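Local coordinates for protein Thf1 (Thermosynechococcus elongatus, PDB 5MJR), which probably takes part in photosynthetic membrane biogenesis and associates with the FtsH protease complex that acts in photosystem II repair in cyanobacteria, at residues Q116-R121 and A137-L142; V74-Q79 and S149-V154; D26-F31 and F46-L51; A33-P38 and D91-A96. One frame throughout, in Å; residues are numbered along the deposited sequence.

Contact 1: Q116-R121 and A137-L142; sequences QQYQGR and APLNSL
Tyr118 reaches across to Pro138 and Leu139 with the far end of its ring, the hydroxyl foremost. The backbone N of Leu139 donates to Tyr118 OH over 3.1 Å at an N-H...O angle of 151°, while the same oxygen shares a hydrogen bond with Ser136 OG. Apolar contact surrounds this bond: Tyr118 CE2 lies 3.8 Å from Pro138 CD, tip to tip, with the proline at the ring's edge, and Tyr118 CZ lies 3.6 Å from Leu139 CB, which approaches obliquely. CG of Tyr118, anti to its own carbonyl carbon (chi1 -52°), starts the ring toward loop 137-142. Gln117 CG rests 3.7 Å above the tyrosine plane, over the centre of one face. A phenylalanine in place of Tyr118 would probably leave Leu139 N and Ser136 OG without their shared partner. The peptide bond before Pro138 is cis, and Pro138 O accepts from both Ser141 N and Ser141 OG, the latter at 2.7 Å. The whole illustrates a buried phenol clasping one loop to another: the loops lead into and out of helix 123-131, and the tyrosine seizes the first N-H of a short 3-10 turn after a cis-proline.

Contact 2: V74-Q79 and S149-V154; sequences VTAFDQ and SRLHAV
Leu151, which faces Ala76 across the helix crossing, gives its backbone N-H to Ser149 OG over 2.9 Å at 152°. Ser149 N in turn donates to His152 ND1, also at 2.9 Å and close to the imidazole plane. Ser149 and His152 form a capping box at the start of helix 150-162. From that end Leu151 CD2 comes within 4.1 Å of Ala76 CB. The same methyl sits over the guanidinium face of Arg150, 3.6 Å above the plane and offset toward the rim; Arg150 NH1 lies near Ala76 CB, and NH2 is salt-bridged to Glu53. Further along, Val154 CG1 lies 4.0 Å from Ala76 N. Val154 and Thr75 slide past each other in opposite directions, CG1 of the valine 3.6 Å from CG2 of the threonine. Thr75 CG2 is anti to its backbone N; OG1, beside that N, bonds back to Leu71 O. The segment axes approach to 9.6 Å at 80°, close to perpendicular, and Tyr196 of helix 186-198 touches both Thr75 and Val154. Chemically the crossing is largely apolar: Thr75 OG1 and Ser149 OG bond within their own segments or helices and Arg150 NH2 bonds to Glu53, so the fit rests mainly on methyl groups.

Contact 3: D26-F31 and F46-L51; sequences DTKRAF and FIEELL
Phe31 meets Ile47 and Leu51 with different parts of its side chain. Ile47 CG2 lies over one face of the phenyl ring, 4.2 Å from the centroid and 26° off the normal, a CH-pi contact whose closest ring atom is CZ. Leu51 CD1 approaches CG of Phe31 obliquely at 3.9 Å. That CG, anti to its backbone N (chi1 174°), starts the ring toward segment 46-51. A turn earlier, Thr27 CG2 reaches Leu51 CD2 at 4.1 Å, while Leu51 CD1 also lies, more distantly, against Lys28 CG. On the more exposed margin Lys28 and Glu48 cross at about a right angle and form a salt bridge, NZ to OE1 3.1 Å, the ammonium standing above the carboxylate plane. Helices 24-34 and 41-58 are consecutive in this all-alpha fold; the axes of segments 26-31 and 46-51 come within 10.6 Å, at 132°. Beyond this first shell, Glu48 OE2 is hydrogen-bonded to Tyr32 OH, which would restrict rotation of the carboxylate. Thr27 OG1 bonds to His55 ND1, which is likely to fix the rotation that points CG2 at Leu51. Helix 90-100 adds a third wall, with Ala96 and Ala100 against Phe31, and Ile93 against Ile47.

Contact 4: A33-P38 and D91-A96; sequences AAHTRP and DRIFHA
The imidazole of His35 lies between Ile93 and the backbone of Arg37: Ile93 CG1 sits over one face, 3.6 Å from the centroid in a CH-pi contact 15° off the normal, and Arg37 N lies above the opposite face toward the rim. A second pair of flat groups, the guanidiniums of Arg37 and Arg92, lie over each other's faces, offset and tilted by 35°. Here the chain leaving helix 24-34 docks on helix 90-100 of this all-helical fold, His35 being the first residue to quit helical geometry. Its CG is anti to the backbone N (chi1 -175°), and ND1 comes 3.7 Å from Arg92 CB. An alanine in place of His35 would probably open a gap between Ile93 CG1 and the backbone of Arg37. The arginines bring like charges together, NH1 to NH1 3.4 Å, an approach that Asp89 is likely to ease: it forms a salt bridge with Arg37 NH1 and a long, weak ion pair with Arg92 NH1. A water in the plane of the Arg37 group accepts from its NH2 at 3.0 Å and, weakly, from Arg92 NH2. At the last helical residue, Ala34 CA and Ala96 CA are 5.2 Å apart, and the CB methyls of Ala34 and Ala96 touch at 3.6 Å. Beside this pair a second water donates to Arg92 O at 2.8 Å and weakly to Ala34 O.

Overall arrangement
The four contacts are spread across one all-helical body. The centre of contact 2 lies about 3 Å from that of the chain, whereas contact 1 and the pair formed by contacts 3 and 4 occupy opposite sides of it, their centres about 30 Å from that of contact 1. Contacts 3 and 4 share helix 24-34, are about 10 Å apart between centres and touch through Phe31 against Ile93 and Ala96. Contact 4 reaches contact 2 where Phe77 and Val74 pack on Phe94, and contact 3 meets contact 2 where Leu50 CD1 approaches Arg150 NH2 to 4.2 Å. Contact 1 stays separate, its nearest atoms about 6 Å from contact 2.

Contact 1: Q116-R121 and A137-L142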
loop_
_atom_site.group_PDB
_atom_site.type_symbol
_atom_site.label_atom_id
_atom_site.label_comp_id
_atom_site.label_asym_id
_atom_site.label_seq_id
_atom_site.Cartn_x
_atom_site.Cartn_y
_atom_site.Cartn_z
ATOM N N GLN A 116 10.499 -8.436 -1.107
ATOM C CA GLN A 116 10.890 -9.649 -0.383
ATOM C C GLN A 116 12.377 -9.903 -0.416
ATOM O O GLN A 116 12.900 -10.651 0.410
ATOM C CB GLN A 116 10.120 -10.834 -0.881
ATOM C CG GLN A 116 8.623 -10.748 -0.543
ATOM C CD GLN A 116 7.770 -11.713 -1.213
ATOM O OE1 GLN A 116 8.205 -12.757 -1.610
ATOM N NE2 GLN A 116 6.446 -11.345 -1.388
ATOM N N GLN A 117 13.102 -9.230 -1.333
ATOM C CA GLN A 117 14.547 -9.409 -1.356
ATOM C C GLN A 117 15.184 -8.870 -0.093
ATOM O O GLN A 117 16.309 -9.259 0.183
ATOM C CB GLN A 117 15.159 -8.730 -2.520
ATOM C CG GLN A 117 15.023 -7.240 -2.502
ATOM C CD GLN A 117 15.511 -6.559 -3.712
ATOM O OE1 GLN A 117 14.690 -6.175 -4.652
ATOM N NE2 GLN A 117 16.781 -6.469 -3.779
ATOM N N TYR A 118 14.499 -8.079 0.701
ATOM C CA TYR A 118 15.018 -7.532 1.983
ATOM C C TYR A 118 14.779 -8.415 3.175
ATOM O O TYR A 118 15.147 -8.035 4.289
ATOM C CB TYR A 118 14.582 -6.080 2.193
ATOM C CG TYR A 118 14.908 -5.205 1.008
ATOM C CD1 TYR A 118 16.192 -4.829 0.676
ATOM C CD2 TYR A 118 13.898 -4.695 0.166
ATOM C CE1 TYR A 118 16.484 -4.082 -0.388
ATOM C CE2 TYR A 118 14.194 -3.939 -0.895
ATOM C CZ TYR A 118 15.503 -3.612 -1.214
ATOM O OH TYR A 118 15.746 -2.865 -2.349
ATOM N N GLN A 119 14.145 -9.580 2.935
ATOM C CA GLN A 119 13.786 -10.437 4.030
ATOM C C GLN A 119 14.935 -10.765 5.003
ATOM O O GLN A 119 16.038 -11.114 4.529
ATOM C CB GLN A 119 13.254 -11.751 3.438
ATOM C CG GLN A 119 12.123 -12.388 4.221
ATOM C CD GLN A 119 11.298 -13.349 3.321
ATOM O OE1 GLN A 119 11.846 -14.387 3.006
ATOM N NE2 GLN A 119 10.060 -12.942 2.800
ATOM N N GLY A 120 14.671 -10.530 6.320
ATOM C CA GLY A 120 15.596 -10.910 7.438
ATOM C C GLY A 120 16.576 -9.880 7.951
ATOM O O GLY A 120 16.989 -9.945 9.153
ATOM N N ARG A 121 16.799 -8.873 7.125
ATOM C CA ARG A 121 17.829 -7.871 7.403
ATOM C C ARG A 121 17.531 -7.050 8.575
ATOM O O ARG A 121 16.339 -6.718 8.875
ATOM C CB ARG A 121 18.096 -6.984 6.194
ATOM C CG ARG A 121 18.521 -7.712 4.964
ATOM C CD ARG A 121 18.831 -6.730 3.831
ATOM N NE ARG A 121 18.738 -7.441 2.555
ATOM C CZ ARG A 121 19.061 -6.968 1.371
ATOM N NH1 ARG A 121 19.643 -5.793 1.180
ATOM N NH2 ARG A 121 18.720 -7.722 0.305
ATOM N N ALA A 137 16.657 -0.686 -5.930
ATOM C CA ALA A 137 15.183 -0.706 -6.071
ATOM C C ALA A 137 14.686 -2.050 -5.518
ATOM O O ALA A 137 15.264 -3.092 -5.777
ATOM C CB ALA A 137 14.765 -0.549 -7.523
ATOM N N PRO A 138 13.566 -2.006 -4.770
ATOM C CA PRO A 138 12.659 -0.868 -4.541
ATOM C C PRO A 138 12.939 -0.016 -3.296
ATOM O O PRO A 138 12.209 0.939 -3.053
ATOM C CB PRO A 138 11.308 -1.549 -4.401
ATOM C CG PRO A 138 11.666 -2.843 -3.695
ATOM C CD PRO A 138 12.933 -3.276 -4.443
ATOM N N LEU A 139 14.024 -0.338 -2.555
ATOM C CA LEU A 139 14.290 0.456 -1.352
ATOM C C LEU A 139 14.379 1.959 -1.633
ATOM O O LEU A 139 14.052 2.804 -0.821
ATOM C CB LEU A 139 15.599 -0.080 -0.711
ATOM C CG LEU A 139 16.042 0.634 0.550
ATOM C CD1 LEU A 139 15.051 0.638 1.694
ATOM C CD2 LEU A 139 17.367 0.088 0.977
ATOM N N ASN A 140 14.920 2.292 -2.842
ATOM C CA ASN A 140 15.014 3.655 -3.247
ATOM C C ASN A 140 13.707 4.483 -3.201
ATOM O O ASN A 140 13.718 5.697 -3.076
ATOM C CB ASN A 140 15.612 3.820 -4.649
ATOM C CG ASN A 140 14.745 3.207 -5.755
ATOM O OD1 ASN A 140 14.074 2.217 -5.593
ATOM N ND2 ASN A 140 14.817 3.868 -6.944
ATOM N N SER A 141 12.571 3.753 -3.311
ATOM C CA SER A 141 11.283 4.359 -3.221
ATOM C C SER A 141 10.895 4.879 -1.843
ATOM O O SER A 141 9.941 5.598 -1.697
ATOM C CB SER A 141 10.171 3.424 -3.759
ATOM O OG SER A 141 9.872 2.375 -2.952
ATOM N N LEU A 142 11.699 4.538 -0.803
ATOM C CA LEU A 142 11.526 5.223 0.476
ATOM C C LEU A 142 11.968 6.665 0.427
ATOM O O LEU A 142 11.537 7.481 1.299
ATOM C CB LEU A 142 12.301 4.518 1.556
ATOM C CG LEU A 142 11.818 3.144 1.967
ATOM C CD1 LEU A 142 12.521 2.745 3.285
ATOM C CD2 LEU A 142 10.400 2.853 2.017
#

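Contact 2: V74-Q79 and S149-V154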
loop_
_atom_site.group_PDB
_atom_site.type_symbol
_atom_site.label_atom_id
_atom_site.label_comp_id
_atom_site.label_asym_id
_atom_site.label_seq_id
_atom_site.Cartn_x
_atom_site.Cartn_y
_atom_site.Cartn_z
ATOM N N VAL A 74 -1.370 -3.234 -2.388
ATOM C CA VAL A 74 -1.494 -4.691 -2.260
ATOM C C VAL A 74 -1.726 -5.078 -0.812
ATOM O O VAL A 74 -2.575 -5.914 -0.497
ATOM C CB VAL A 74 -0.236 -5.385 -2.820
ATOM C CG1 VAL A 74 -0.135 -6.845 -2.418
ATOM C CG2 VAL A 74 -0.244 -5.272 -4.336
ATOM N N THR A 75 -0.979 -4.437 0.079
ATOM C CA THR A 75 -1.097 -4.765 1.557
ATOM C C THR A 75 -2.469 -4.383 2.062
ATOM O O THR A 75 -3.091 -5.183 2.799
ATOM C CB THR A 75 0.048 -4.006 2.320
ATOM O OG1 THR A 75 1.302 -4.500 1.859
ATOM C CG2 THR A 75 -0.070 -4.276 3.806
ATOM N N ALA A 76 -2.901 -3.142 1.789
ATOM C CA ALA A 76 -4.188 -2.675 2.296
ATOM C C ALA A 76 -5.335 -3.614 1.756
ATOM O O ALA A 76 -6.250 -3.996 2.523
ATOM C CB ALA A 76 -4.460 -1.270 1.926
ATOM N N PHE A 77 -5.300 -3.866 0.448
ATOM C CA PHE A 77 -6.303 -4.715 -0.164
ATOM C C PHE A 77 -6.271 -6.082 0.510
ATOM O O PHE A 77 -7.315 -6.605 0.933
ATOM C CB PHE A 77 -6.043 -4.839 -1.671
ATOM C CG PHE A 77 -7.013 -5.736 -2.385
ATOM C CD1 PHE A 77 -6.798 -7.022 -2.493
ATOM C CD2 PHE A 77 -8.172 -5.167 -2.950
ATOM C CE1 PHE A 77 -7.724 -7.872 -3.224
ATOM C CE2 PHE A 77 -9.079 -5.988 -3.647
ATOM C CZ PHE A 77 -8.862 -7.300 -3.742
ATOM N N ASP A 78 -5.097 -6.702 0.585
ATOM C CA ASP A 78 -5.019 -8.047 1.133
ATOM C C ASP A 78 -5.525 -8.098 2.591
ATOM O O ASP A 78 -6.192 -9.052 2.967
ATOM C CB ASP A 78 -3.618 -8.551 1.125
ATOM C CG ASP A 78 -3.109 -9.005 -0.251
ATOM O OD1 ASP A 78 -3.855 -8.970 -1.271
ATOM O OD2 ASP A 78 -1.849 -9.209 -0.337
ATOM N N GLN A 79 -5.260 -7.052 3.374
ATOM C CA GLN A 79 -5.670 -7.021 4.786
ATOM C C GLN A 79 -7.139 -6.885 4.901
ATOM O O GLN A 79 -7.778 -7.682 5.636
ATOM C CB GLN A 79 -4.952 -5.884 5.528
ATOM C CG GLN A 79 -5.228 -5.811 7.031
ATOM C CD GLN A 79 -6.607 -5.403 7.485
ATOM O OE1 GLN A 79 -7.207 -4.462 7.000
ATOM N NE2 GLN A 79 -7.082 -6.152 8.573
ATOM N N SER A 149 0.573 9.677 0.454
ATOM C CA SER A 149 -0.683 8.979 0.792
ATOM C C SER A 149 -0.457 8.138 2.028
ATOM O O SER A 149 0.626 7.531 2.205
ATOM C CB SER A 149 -1.039 8.074 -0.415
ATOM O OG SER A 149 -2.158 7.205 -0.123
ATOM N N ARG A 150 -1.531 7.897 2.777
ATOM C CA ARG A 150 -1.472 6.851 3.815
ATOM C C ARG A 150 -1.081 5.523 3.267
ATOM O O ARG A 150 -0.558 4.674 3.965
ATOM C CB ARG A 150 -2.837 6.795 4.550
ATOM C CG ARG A 150 -3.947 6.303 3.727
ATOM C CD ARG A 150 -4.218 4.821 3.979
ATOM N NE ARG A 150 -5.202 4.296 3.056
ATOM C CZ ARG A 150 -5.773 3.097 3.160
ATOM N NH1 ARG A 150 -5.440 2.259 4.164
ATOM N NH2 ARG A 150 -6.561 2.695 2.178
ATOM N N LEU A 151 -1.373 5.277 1.961
ATOM C CA LEU A 151 -0.888 4.034 1.345
ATOM C C LEU A 151 0.619 3.878 1.360
ATOM O O LEU A 151 1.090 2.742 1.421
ATOM C CB LEU A 151 -1.509 3.861 -0.057
ATOM C CG LEU A 151 -3.015 3.655 -0.155
ATOM C CD1 LEU A 151 -3.521 3.953 -1.532
ATOM C CD2 LEU A 151 -3.322 2.273 0.306
ATOM N N HIS A 152 1.341 4.991 1.298
ATOM C CA HIS A 152 2.789 4.851 1.396
ATOM C C HIS A 152 3.216 4.473 2.826
ATOM O O HIS A 152 4.171 3.713 2.980
ATOM C CB HIS A 152 3.396 6.215 1.104
ATOM C CG HIS A 152 3.227 6.650 -0.307
ATOM N ND1 HIS A 152 2.562 7.813 -0.599
ATOM C CD2 HIS A 152 3.673 6.099 -1.464
ATOM C CE1 HIS A 152 2.636 7.937 -1.940
ATOM N NE2 HIS A 152 3.279 6.897 -2.497
ATOM N N ALA A 153 2.463 4.888 3.847
ATOM C CA ALA A 153 2.669 4.420 5.225
ATOM C C ALA A 153 2.438 2.921 5.381
ATOM O O ALA A 153 3.188 2.209 5.960
ATOM C CB ALA A 153 1.858 5.186 6.254
ATOM N N VAL A 154 1.323 2.435 4.785
ATOM C CA VAL A 154 1.005 1.024 4.783
ATOM C C VAL A 154 2.127 0.252 4.115
ATOM O O VAL A 154 2.562 -0.801 4.582
ATOM C CB VAL A 154 -0.405 0.751 4.228
ATOM C CG1 VAL A 154 -0.654 -0.757 4.143
ATOM C CG2 VAL A 154 -1.471 1.460 5.082
#

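Contact 3: D26-F31 and F46-L51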
loop_
_atom_site.group_PDB
_atom_site.type_symbol
_atom_site.label_atom_id
_atom_site.label_comp_id
_atom_site.label_asym_id
_atom_site.label_seq_id
_atom_site.Cartn_x
_atom_site.Cartn_y
_atom_site.Cartn_z
ATOM N N ASP A 26 -16.551 6.955 -13.911
ATOM C CA ASP A 26 -15.985 6.140 -14.978
ATOM C C ASP A 26 -15.147 4.990 -14.372
ATOM O O ASP A 26 -15.210 3.888 -14.835
ATOM C CB ASP A 26 -15.108 7.008 -15.882
ATOM C CG ASP A 26 -15.896 8.024 -16.691
ATOM O OD1 ASP A 26 -17.014 7.680 -17.234
ATOM O OD2 ASP A 26 -15.409 9.243 -16.746
ATOM N N THR A 27 -14.340 5.324 -13.366
ATOM C CA THR A 27 -13.520 4.293 -12.715
ATOM C C THR A 27 -14.434 3.166 -12.086
ATOM O O THR A 27 -14.161 1.970 -12.271
ATOM C CB THR A 27 -12.639 4.978 -11.632
ATOM O OG1 THR A 27 -11.763 5.833 -12.345
ATOM C CG2 THR A 27 -11.839 3.956 -10.836
ATOM N N LYS A 28 -15.507 3.565 -11.380
ATOM C CA LYS A 28 -16.378 2.580 -10.800
ATOM C C LYS A 28 -17.094 1.772 -11.870
ATOM O O LYS A 28 -17.189 0.557 -11.725
ATOM C CB LYS A 28 -17.396 3.279 -9.941
ATOM C CG LYS A 28 -16.812 3.786 -8.594
ATOM C CD LYS A 28 -17.908 4.303 -7.651
ATOM C CE LYS A 28 -17.360 4.866 -6.335
ATOM N NZ LYS A 28 -18.444 5.360 -5.377
ATOM N N ARG A 29 -17.530 2.409 -12.964
ATOM C CA ARG A 29 -18.160 1.604 -14.001
ATOM C C ARG A 29 -17.213 0.587 -14.622
ATOM O O ARG A 29 -17.576 -0.535 -14.899
ATOM C CB ARG A 29 -18.616 2.519 -15.139
ATOM C CG ARG A 29 -19.950 3.080 -14.897
ATOM C CD ARG A 29 -20.571 3.818 -16.178
ATOM N NE ARG A 29 -19.954 5.175 -16.317
ATOM C CZ ARG A 29 -20.350 6.281 -15.668
ATOM N NH1 ARG A 29 -21.438 6.275 -14.819
ATOM N NH2 ARG A 29 -19.708 7.440 -15.905
ATOM N N ALA A 30 -15.932 0.974 -14.796
ATOM C CA ALA A 30 -14.913 0.081 -15.305
ATOM C C ALA A 30 -14.713 -1.131 -14.370
ATOM O O ALA A 30 -14.554 -2.266 -14.796
ATOM C CB ALA A 30 -13.634 0.811 -15.626
ATOM N N PHE A 31 -14.698 -0.830 -13.084
ATOM C CA PHE A 31 -14.567 -1.881 -12.093
ATOM C C PHE A 31 -15.670 -2.922 -12.202
ATOM O O PHE A 31 -15.440 -4.137 -12.308
ATOM C CB PHE A 31 -14.511 -1.308 -10.694
ATOM C CG PHE A 31 -14.508 -2.383 -9.589
ATOM C CD1 PHE A 31 -13.396 -3.091 -9.314
ATOM C CD2 PHE A 31 -15.692 -2.735 -8.965
ATOM C CE1 PHE A 31 -13.392 -4.118 -8.429
ATOM C CE2 PHE A 31 -15.691 -3.771 -8.057
ATOM C CZ PHE A 31 -14.503 -4.475 -7.777
ATOM N N PHE A 46 -15.565 -0.890 1.203
ATOM C CA PHE A 46 -14.105 -0.820 1.275
ATOM C C PHE A 46 -13.513 -0.689 -0.123
ATOM O O PHE A 46 -12.580 0.122 -0.367
ATOM C CB PHE A 46 -13.569 -2.018 2.050
ATOM C CG PHE A 46 -13.605 -1.870 3.546
ATOM C CD1 PHE A 46 -14.751 -1.965 4.259
ATOM C CD2 PHE A 46 -12.417 -1.633 4.213
ATOM C CE1 PHE A 46 -14.792 -1.751 5.668
ATOM C CE2 PHE A 46 -12.373 -1.511 5.582
ATOM C CZ PHE A 46 -13.599 -1.547 6.333
ATOM N N ILE A 47 -14.024 -1.464 -1.085
ATOM C CA ILE A 47 -13.498 -1.442 -2.435
ATOM C C ILE A 47 -13.749 -0.108 -3.097
ATOM O O ILE A 47 -12.830 0.490 -3.716
ATOM C CB ILE A 47 -14.039 -2.610 -3.272
ATOM C CG1 ILE A 47 -13.548 -3.944 -2.717
ATOM C CG2 ILE A 47 -13.696 -2.451 -4.735
ATOM C CD1 ILE A 47 -14.419 -5.110 -3.152
ATOM N N GLU A 48 -14.957 0.443 -2.958
ATOM C CA GLU A 48 -15.223 1.745 -3.558
ATOM C C GLU A 48 -14.374 2.860 -2.878
ATOM O O GLU A 48 -13.953 3.794 -3.576
ATOM C CB GLU A 48 -16.725 2.062 -3.575
ATOM C CG GLU A 48 -17.521 1.148 -4.527
ATOM C CD GLU A 48 -18.975 1.568 -4.750
ATOM O OE1 GLU A 48 -19.376 2.648 -4.246
ATOM O OE2 GLU A 48 -19.674 0.702 -5.385
ATOM N N GLU A 49 -14.175 2.775 -1.538
ATOM C CA GLU A 49 -13.328 3.762 -0.882
ATOM C C GLU A 49 -11.891 3.670 -1.499
ATOM O O GLU A 49 -11.289 4.729 -1.747
ATOM C CB GLU A 49 -13.285 3.532 0.625
ATOM C CG GLU A 49 -14.457 4.064 1.419
ATOM C CD GLU A 49 -14.276 4.010 2.947
ATOM O OE1 GLU A 49 -13.117 3.908 3.415
ATOM O OE2 GLU A 49 -15.346 4.086 3.620
ATOM N N LEU A 50 -11.381 2.509 -1.716
ATOM C CA LEU A 50 -10.034 2.324 -2.295
ATOM C C LEU A 50 -10.015 2.876 -3.736
ATOM O O LEU A 50 -9.049 3.511 -4.160
ATOM C CB LEU A 50 -9.568 0.884 -2.174
ATOM C CG LEU A 50 -8.126 0.618 -2.566
ATOM C CD1 LEU A 50 -7.097 1.460 -1.787
ATOM C CD2 LEU A 50 -7.858 -0.847 -2.474
ATOM N N LEU A 51 -11.093 2.542 -4.500
ATOM C CA LEU A 51 -11.140 3.034 -5.901
ATOM C C LEU A 51 -11.072 4.568 -5.909
ATOM O O LEU A 51 -10.377 5.148 -6.766
ATOM C CB LEU A 51 -12.471 2.562 -6.590
ATOM C CG LEU A 51 -12.506 1.112 -7.013
ATOM C CD1 LEU A 51 -13.944 0.795 -7.445
ATOM C CD2 LEU A 51 -11.602 0.825 -8.233
#

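Contact 4: A33-P38 and D91-A96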
loop_
_atom_site.group_PDB
_atom_site.type_symbol
_atom_site.label_atom_id
_atom_site.label_comp_id
_atom_site.label_asym_id
_atom_site.label_seq_id
_atom_site.Cartn_x
_atom_site.Cartn_y
_atom_site.Cartn_z
ATOM N N ALA A 33 -17.732 -3.442 -14.650
ATOM C CA ALA A 33 -17.720 -4.107 -15.993
ATOM C C ALA A 33 -16.703 -5.301 -15.973
ATOM O O ALA A 33 -16.952 -6.306 -16.663
ATOM C CB ALA A 33 -17.382 -3.130 -17.075
ATOM N N ALA A 34 -15.600 -5.105 -15.217
ATOM C CA ALA A 34 -14.501 -6.101 -15.177
ATOM C C ALA A 34 -14.776 -7.227 -14.152
ATOM O O ALA A 34 -14.302 -8.301 -14.320
ATOM C CB ALA A 34 -13.199 -5.372 -14.858
ATOM N N HIS A 35 -15.576 -6.921 -13.117
ATOM C CA HIS A 35 -15.986 -7.916 -12.142
ATOM C C HIS A 35 -17.495 -7.776 -11.937
ATOM O O HIS A 35 -17.929 -6.871 -11.222
ATOM C CB HIS A 35 -15.244 -7.772 -10.814
ATOM C CG HIS A 35 -15.568 -8.831 -9.856
ATOM N ND1 HIS A 35 -15.062 -10.092 -9.960
ATOM C CD2 HIS A 35 -16.384 -8.817 -8.741
ATOM C CE1 HIS A 35 -15.562 -10.838 -8.948
ATOM N NE2 HIS A 35 -16.328 -10.094 -8.208
ATOM N N THR A 36 -18.249 -8.727 -12.472
ATOM C CA THR A 36 -19.664 -8.641 -12.510
ATOM C C THR A 36 -20.348 -9.470 -11.425
ATOM O O THR A 36 -21.585 -9.362 -11.234
ATOM C CB THR A 36 -20.203 -9.075 -13.890
ATOM O OG1 THR A 36 -19.986 -10.461 -14.080
ATOM C CG2 THR A 36 -19.616 -8.309 -15.023
ATOM N N ARG A 37 -19.576 -10.285 -10.744
ATOM C CA ARG A 37 -20.136 -11.179 -9.710
ATOM C C ARG A 37 -20.461 -10.376 -8.504
ATOM O O ARG A 37 -19.830 -9.373 -8.156
ATOM C CB ARG A 37 -19.146 -12.321 -9.380
ATOM C CG ARG A 37 -18.830 -13.154 -10.593
ATOM C CD ARG A 37 -17.905 -14.247 -10.149
ATOM N NE ARG A 37 -17.604 -15.066 -11.312
ATOM C CZ ARG A 37 -16.976 -16.222 -11.222
ATOM N NH1 ARG A 37 -16.567 -16.662 -10.043
ATOM N NH2 ARG A 37 -16.724 -16.906 -12.337
ATOM N N PRO A 38 -21.467 -10.823 -7.746
ATOM C CA PRO A 38 -21.873 -10.069 -6.578
ATOM C C PRO A 38 -20.784 -9.865 -5.546
ATOM O O PRO A 38 -20.026 -10.811 -5.285
ATOM C CB PRO A 38 -23.028 -10.956 -6.018
ATOM C CG PRO A 38 -23.519 -11.692 -7.145
ATOM C CD PRO A 38 -22.374 -11.967 -7.999
ATOM N N ASP A 91 -8.909 -12.563 -6.216
ATOM C CA ASP A 91 -7.938 -12.174 -7.259
ATOM C C ASP A 91 -8.590 -11.467 -8.475
ATOM O O ASP A 91 -8.044 -10.496 -9.026
ATOM C CB ASP A 91 -7.124 -13.351 -7.776
ATOM C CG ASP A 91 -6.190 -13.973 -6.658
ATOM O OD1 ASP A 91 -5.932 -13.298 -5.587
ATOM O OD2 ASP A 91 -5.721 -15.151 -6.777
ATOM N N ARG A 92 -9.792 -11.896 -8.845
ATOM C CA ARG A 92 -10.498 -11.231 -9.912
ATOM C C ARG A 92 -10.886 -9.836 -9.504
ATOM O O ARG A 92 -10.859 -8.897 -10.320
ATOM C CB ARG A 92 -11.864 -11.992 -10.227
ATOM C CG ARG A 92 -11.635 -13.234 -10.985
ATOM C CD ARG A 92 -12.936 -14.052 -10.989
ATOM N NE ARG A 92 -12.948 -15.225 -11.858
ATOM C CZ ARG A 92 -13.086 -16.495 -11.480
ATOM N NH1 ARG A 92 -13.203 -16.861 -10.182
ATOM N NH2 ARG A 92 -13.096 -17.449 -12.427
ATOM N N ILE A 93 -11.243 -9.623 -8.268
ATOM C CA ILE A 93 -11.554 -8.301 -7.778
ATOM C C ILE A 93 -10.293 -7.361 -7.828
ATOM O O ILE A 93 -10.401 -6.210 -8.217
ATOM C CB ILE A 93 -12.148 -8.319 -6.332
ATOM C CG1 ILE A 93 -13.559 -8.972 -6.397
ATOM C CG2 ILE A 93 -12.165 -6.975 -5.693
ATOM C CD1 ILE A 93 -14.162 -9.288 -5.087
ATOM N N PHE A 94 -9.130 -7.909 -7.387
ATOM C CA PHE A 94 -7.909 -7.113 -7.466
ATOM C C PHE A 94 -7.564 -6.701 -8.926
ATOM O O PHE A 94 -7.217 -5.562 -9.189
ATOM C CB PHE A 94 -6.768 -7.837 -6.833
ATOM C CG PHE A 94 -5.519 -7.003 -6.774
ATOM C CD1 PHE A 94 -5.438 -6.010 -5.826
ATOM C CD2 PHE A 94 -4.470 -7.225 -7.660
ATOM C CE1 PHE A 94 -4.294 -5.158 -5.754
ATOM C CE2 PHE A 94 -3.326 -6.429 -7.609
ATOM C CZ PHE A 94 -3.292 -5.380 -6.637
ATOM N N HIS A 95 -7.752 -7.661 -9.828
ATOM C CA HIS A 95 -7.496 -7.405 -11.234
ATOM C C HIS A 95 -8.373 -6.238 -11.688
ATOM O O HIS A 95 -7.938 -5.289 -12.340
ATOM C CB HIS A 95 -7.693 -8.685 -12.025
ATOM C CG HIS A 95 -7.580 -8.453 -13.534
ATOM N ND1 HIS A 95 -8.664 -7.930 -14.273
ATOM C CD2 HIS A 95 -6.616 -8.798 -14.426
ATOM C CE1 HIS A 95 -8.351 -7.868 -15.554
ATOM N NE2 HIS A 95 -7.070 -8.297 -15.637
ATOM N N ALA A 96 -9.670 -6.366 -11.387
ATOM C CA ALA A 96 -10.647 -5.359 -11.786
ATOM C C ALA A 96 -10.358 -3.977 -11.217
ATOM O O ALA A 96 -10.480 -2.922 -11.888
ATOM C CB ALA A 96 -12.052 -5.827 -11.475
HETATM O O HOH W 1 -11.242 -9.394 -13.083
HETATM O O HOH W 2 -15.248 -19.332 -11.490
#